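PDB 5X32: D-mannose isomerase from Marinomonas mediterranea, which catalyses the reversible isomerisation of D-mannose to D-fructose and, less efficiently, acts on D-lyxose, but does not use D-glucose. Local coordinates for residues A[147-150]-A[155-158]; A[157-162]-A[166-171]. All coordinates share one frame; numbering follows the deposited sequence.

Both contacts are built on strand 155-160, which lies next to strand 149-150 in a five-stranded antiparallel sheet. In contact 1 this strand pairs with the segment before it. In contact 2 the later part of the strand and the residues just after it meet the loop that leads to strand 171-172. The centres are about 9 Å apart, and L157 and D158 belong to both. A salt bridge ties them together: R171 NE of contact 2 lies 2.8 Å from E150 OE1 of contact 1. I160 CD1 of contact 2 also packs on F148 CZ of contact 1. Together they form most of the connection between helices 133-147 and 173-190, a hairpin and then a returning loop.

Contact 1. Residues A[147-150]-A[155-158]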
loop_
_atom_site.group_PDB
_atom_site.type_symbol
_atom_site.label_atom_id
_atom_site.label_comp_id
_atom_site.label_asym_id
_atom_site.label_seq_id
_atom_site.Cartn_x
_atom_site.Cartn_y
_atom_site.Cartn_z
ATOM N N HIS A 147 -19.554 3.485 11.149
ATOM C CA HIS A 147 -19.842 2.094 10.824
ATOM C C HIS A 147 -18.714 1.102 11.127
ATOM O O HIS A 147 -18.984 -0.074 11.354
ATOM C CB HIS A 147 -20.250 1.986 9.351
ATOM C CG HIS A 147 -21.583 2.598 9.035
ATOM N ND1 HIS A 147 -21.717 3.767 8.316
ATOM C CD2 HIS A 147 -22.843 2.159 9.271
ATOM C CE1 HIS A 147 -23.000 4.050 8.166
ATOM N NE2 HIS A 147 -23.704 3.087 8.734
ATOM N N PHE A 148 -17.459 1.548 11.119
ATOM C CA PHE A 148 -16.339 0.607 11.232
ATOM C C PHE A 148 -15.549 0.770 12.519
ATOM O O PHE A 148 -14.953 -0.190 13.011
ATOM C CB PHE A 148 -15.384 0.733 10.041
ATOM C CG PHE A 148 -15.977 0.276 8.759
ATOM C CD1 PHE A 148 -15.776 -1.022 8.315
ATOM C CD2 PHE A 148 -16.774 1.135 8.001
ATOM C CE1 PHE A 148 -16.352 -1.455 7.125
ATOM C CE2 PHE A 148 -17.351 0.713 6.820
ATOM C CZ PHE A 148 -17.143 -0.579 6.376
ATOM N N TRP A 149 -15.532 1.986 13.053
ATOM C CA TRP A 149 -14.716 2.264 14.216
ATOM C C TRP A 149 -15.191 1.456 15.411
ATOM O O TRP A 149 -16.366 1.430 15.727
ATOM C CB TRP A 149 -14.724 3.752 14.546
ATOM C CG TRP A 149 -13.895 4.065 15.742
ATOM C CD1 TRP A 149 -14.306 4.702 16.868
ATOM C CD2 TRP A 149 -12.513 3.736 15.948
ATOM N NE1 TRP A 149 -13.272 4.802 17.763
ATOM C CE2 TRP A 149 -12.157 4.218 17.224
ATOM C CE3 TRP A 149 -11.539 3.090 15.176
ATOM C CZ2 TRP A 149 -10.869 4.075 17.751
ATOM C CZ3 TRP A 149 -10.258 2.946 15.706
ATOM C CH2 TRP A 149 -9.938 3.446 16.978
ATOM N N GLU A 150 -14.269 0.760 16.051
ATOM C CA GLU A 150 -14.627 -0.069 17.185
ATOM C C GLU A 150 -13.883 0.441 18.415
ATOM O O GLU A 150 -12.841 -0.099 18.802
ATOM C CB GLU A 150 -14.305 -1.529 16.907
ATOM C CG GLU A 150 -15.403 -2.269 16.204
ATOM C CD GLU A 150 -15.149 -3.766 16.157
ATOM O OE1 GLU A 150 -14.075 -4.187 15.663
ATOM O OE2 GLU A 150 -16.039 -4.530 16.584
ATOM N N LEU A 155 -9.640 -0.211 17.141
ATOM C CA LEU A 155 -9.377 -0.708 15.797
ATOM C C LEU A 155 -10.607 -0.588 14.926
ATOM O O LEU A 155 -11.696 -0.321 15.421
ATOM C CB LEU A 155 -8.915 -2.163 15.854
ATOM C CG LEU A 155 -7.535 -2.325 16.486
ATOM C CD1 LEU A 155 -7.200 -3.782 16.786
ATOM C CD2 LEU A 155 -6.495 -1.697 15.556
ATOM N N TYR A 156 -10.433 -0.809 13.625
ATOM C CA TYR A 156 -11.550 -0.855 12.690
ATOM C C TYR A 156 -11.833 -2.303 12.318
ATOM O O TYR A 156 -10.910 -3.093 12.090
ATOM C CB TYR A 156 -11.246 -0.064 11.429
ATOM C CG TYR A 156 -11.138 1.427 11.589
ATOM C CD1 TYR A 156 -12.261 2.236 11.493
ATOM C CD2 TYR A 156 -9.906 2.033 11.807
ATOM C CE1 TYR A 156 -12.163 3.607 11.613
ATOM C CE2 TYR A 156 -9.798 3.403 11.932
ATOM C CZ TYR A 156 -10.930 4.184 11.833
ATOM O OH TYR A 156 -10.823 5.549 11.957
ATOM N N LEU A 157 -13.108 -2.659 12.264
ATOM C CA LEU A 157 -13.476 -3.964 11.741
ATOM C C LEU A 157 -13.322 -4.008 10.200
ATOM O O LEU A 157 -12.993 -3.002 9.557
ATOM C CB LEU A 157 -14.887 -4.325 12.191
ATOM C CG LEU A 157 -16.043 -3.432 11.781
ATOM C CD1 LEU A 157 -16.645 -3.931 10.481
ATOM C CD2 LEU A 157 -17.043 -3.461 12.883
ATOM N N ASP A 158 -13.539 -5.170 9.601
ATOM C CA ASP A 158 -13.103 -5.311 8.235
ATOM C C ASP A 158 -14.183 -4.985 7.217
ATOM O O ASP A 158 -13.979 -4.124 6.355
ATOM C CB ASP A 158 -12.570 -6.725 8.003
ATOM C CG ASP A 158 -12.061 -6.928 6.587
ATOM O OD1 ASP A 158 -11.571 -5.943 5.980
ATOM O OD2 ASP A 158 -12.136 -8.070 6.079
#
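W149 and Y156 meet through their first torsions: W149 CG is anti to the backbone N (chi1 180°), and Y156 CG is anti to its carbonyl carbon (chi1 -68°). These torsions bring the rings together as an edge-to-face pair. The CE3 edge of the indole points at the centre of one phenol face, and CE3 lies 3.6 Å from Y156 CZ. The ring planes stand at 60°. W149 and Y156 form the non-hydrogen-bonded pair of the antiparallel hairpin. E150 and L155 form the hydrogen-bonded pair, with E150 N to L155 O at 2.9 Å. L157 N then bonds to F148 O at 3.2 Å, nearly straight at the hydrogen. Y156 CA also makes a CH...O contact with the same oxygen. L157 CD1 packs on CD1 of the F148 ring at 3.7 Å, the two side chains crossing at about a right angle. The other methyl of L157, CD2, lies 3.8 Å from the carboxylate carbon CD of E150. Y156 OH makes a weak hydrogen bond to R198 NH1. A leucine in place of Y156 would probably leave the indole edge without its aromatic face and R198 without this bond. R198 also makes a cation-pi contact with W149. E150 OE1 forms a salt bridge with R171 NE, which is likely to favour the ionised form of the carboxylate.

Contact 2. Residues A[157-162]-A[166-171]; sequences LDEISS and TVSPYR
L157 CB covers one face of the R171 guanidinium, offset toward its rim and 3.4 Å from R171 NE. The Y170 ring takes D158 CB at its edge, in plane. D158 OD2 comes within 3.2 Å of Y170 CD2, with carboxylate and ring planes 65° apart. Y170 OH is hydrogen-bonded to H222 ND1. R171 bends at its second torsion (chi2 -66°), which folds the guanidinium back toward its own loop while NE keeps its salt bridge to E150. There NH1 bonds to S168 O at 2.9 Å and to Y170 O at 2.7 Å. The Y170 oxygen receives NH1 from above its carbonyl plane. Farther along, S168 N bonds to E159 O at 3.0 Å, fairly straight at the hydrogen (164°). S161 N bonds to T166 O at 3.1 Å, with the donor tilted from the carbonyl plane. Between these bonds, I160 and V167 form a single backbone bridge. Their side chains lie side by side, I160 CG1 to V167 CG2 at 4.1 Å. V167 CG1 also touches L157 CD1. Beside it, S168 CB rests on E159 CG. The two segments run roughly antiparallel, as an irregular hairpin-like connection from strand 155-160 into strand 171-172. The Y170 side chain is about 9 Å from that of H251, the probable proton donor/acceptor, so this connection lies near the probable active site.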
loop_
_atom_site.group_PDB
_atom_site.type_symbol
_atom_site.label_atom_id
_atom_site.label_comp_id
_atom_site.label_asym_id
_atom_site.label_seq_id
_atom_site.Cartn_x
_atom_site.Cartn_y
_atom_site.Cartn_z
ATOM N N LEU A 157 -13.108 -2.659 12.264
ATOM C CA LEU A 157 -13.476 -3.964 11.741
ATOM C C LEU A 157 -13.322 -4.008 10.200
ATOM O O LEU A 157 -12.993 -3.002 9.557
ATOM C CB LEU A 157 -14.887 -4.325 12.191
ATOM C CG LEU A 157 -16.043 -3.432 11.781
ATOM C CD1 LEU A 157 -16.645 -3.931 10.481
ATOM C CD2 LEU A 157 -17.043 -3.461 12.883
ATOM N N ASP A 158 -13.539 -5.170 9.601
ATOM C CA ASP A 158 -13.103 -5.311 8.235
ATOM C C ASP A 158 -14.183 -4.985 7.217
ATOM O O ASP A 158 -13.979 -4.124 6.355
ATOM C CB ASP A 158 -12.570 -6.725 8.003
ATOM C CG ASP A 158 -12.061 -6.928 6.587
ATOM O OD1 ASP A 158 -11.571 -5.943 5.980
ATOM O OD2 ASP A 158 -12.136 -8.070 6.079
ATOM N N GLU A 159 -15.323 -5.658 7.300
ATOM C CA GLU A 159 -16.341 -5.448 6.288
ATOM C C GLU A 159 -17.771 -5.538 6.812
ATOM O O GLU A 159 -18.083 -6.324 7.712
ATOM C CB GLU A 159 -16.133 -6.415 5.121
ATOM C CG GLU A 159 -16.327 -7.863 5.452
ATOM C CD GLU A 159 -16.648 -8.681 4.222
ATOM O OE1 GLU A 159 -17.845 -8.771 3.854
ATOM O OE2 GLU A 159 -15.697 -9.213 3.613
ATOM N N ILE A 160 -18.616 -4.688 6.237
ATOM C CA ILE A 160 -20.064 -4.738 6.399
ATOM C C ILE A 160 -20.746 -4.943 5.034
ATOM O O ILE A 160 -20.249 -4.470 4.009
ATOM C CB ILE A 160 -20.577 -3.427 7.037
ATOM C CG1 ILE A 160 -19.713 -3.053 8.246
ATOM C CG2 ILE A 160 -22.045 -3.524 7.397
ATOM C CD1 ILE A 160 -19.676 -1.567 8.535
ATOM N N SER A 161 -21.906 -5.593 5.013
ATOM C CA SER A 161 -22.585 -5.856 3.747
ATOM C C SER A 161 -23.082 -4.548 3.124
ATOM O O SER A 161 -22.980 -3.490 3.740
ATOM C CB SER A 161 -23.745 -6.822 3.957
ATOM O OG SER A 161 -24.692 -6.258 4.843
ATOM N N SER A 162 -23.592 -4.612 1.896
ATOM C CA SER A 162 -24.004 -3.390 1.192
ATOM C C SER A 162 -25.164 -2.656 1.870
ATOM O O SER A 162 -25.192 -1.426 1.879
ATOM C CB SER A 162 -24.389 -3.700 -0.262
ATOM O OG SER A 162 -25.184 -4.869 -0.352
ATOM N N THR A 166 -25.362 -6.500 7.927
ATOM C CA THR A 166 -24.645 -7.691 8.371
ATOM C C THR A 166 -23.154 -7.427 8.554
ATOM O O THR A 166 -22.425 -7.257 7.579
ATOM C CB THR A 166 -24.816 -8.853 7.370
ATOM O OG1 THR A 166 -26.208 -9.135 7.190
ATOM C CG2 THR A 166 -24.098 -10.098 7.860
ATOM N N VAL A 167 -22.690 -7.418 9.797
ATOM C CA VAL A 167 -21.272 -7.184 10.046
ATOM C C VAL A 167 -20.511 -8.505 10.029
ATOM O O VAL A 167 -20.939 -9.503 10.606
ATOM C CB VAL A 167 -21.033 -6.454 11.391
ATOM C CG1 VAL A 167 -19.554 -6.444 11.736
ATOM C CG2 VAL A 167 -21.576 -5.022 11.319
ATOM N N SER A 168 -19.379 -8.507 9.347
ATOM C CA SER A 168 -18.549 -9.693 9.295
ATOM C C SER A 168 -17.888 -9.928 10.646
ATOM O O SER A 168 -17.440 -8.980 11.289
ATOM C CB SER A 168 -17.493 -9.559 8.203
ATOM O OG SER A 168 -16.950 -10.824 7.880
ATOM N N PRO A 169 -17.840 -11.198 11.080
ATOM C CA PRO A 169 -17.144 -11.563 12.317
ATOM C C PRO A 169 -15.644 -11.349 12.167
ATOM O O PRO A 169 -14.921 -11.360 13.162
ATOM C CB PRO A 169 -17.449 -13.061 12.490
ATOM C CG PRO A 169 -18.434 -13.423 11.412
ATOM C CD PRO A 169 -18.397 -12.364 10.372
ATOM N N TYR A 170 -15.180 -11.172 10.932
ATOM C CA TYR A 170 -13.745 -11.111 10.689
ATOM C C TYR A 170 -13.140 -9.802 11.193
ATOM O O TYR A 170 -13.723 -8.723 11.030
ATOM C CB TYR A 170 -13.427 -11.282 9.195
ATOM C CG TYR A 170 -11.941 -11.282 8.899
ATOM C CD1 TYR A 170 -11.178 -12.420 9.130
ATOM C CD2 TYR A 170 -11.289 -10.133 8.424
ATOM C CE1 TYR A 170 -9.806 -12.439 8.883
ATOM C CE2 TYR A 170 -9.912 -10.137 8.172
ATOM C CZ TYR A 170 -9.180 -11.301 8.410
ATOM O OH TYR A 170 -7.822 -11.352 8.188
ATOM N N ARG A 171 -11.974 -9.920 11.822
ATOM C CA ARG A 171 -11.133 -8.770 12.118
ATOM C C ARG A 171 -9.767 -9.028 11.506
ATOM O O ARG A 171 -9.275 -10.162 11.511
ATOM C CB ARG A 171 -11.014 -8.523 13.619
ATOM C CG ARG A 171 -12.333 -8.285 14.307
ATOM C CD ARG A 171 -12.954 -6.995 13.827
ATOM N NE ARG A 171 -14.238 -6.727 14.461
ATOM C CZ ARG A 171 -15.379 -7.308 14.095
ATOM N NH1 ARG A 171 -15.379 -8.239 13.147
ATOM N NH2 ARG A 171 -16.514 -6.994 14.705
#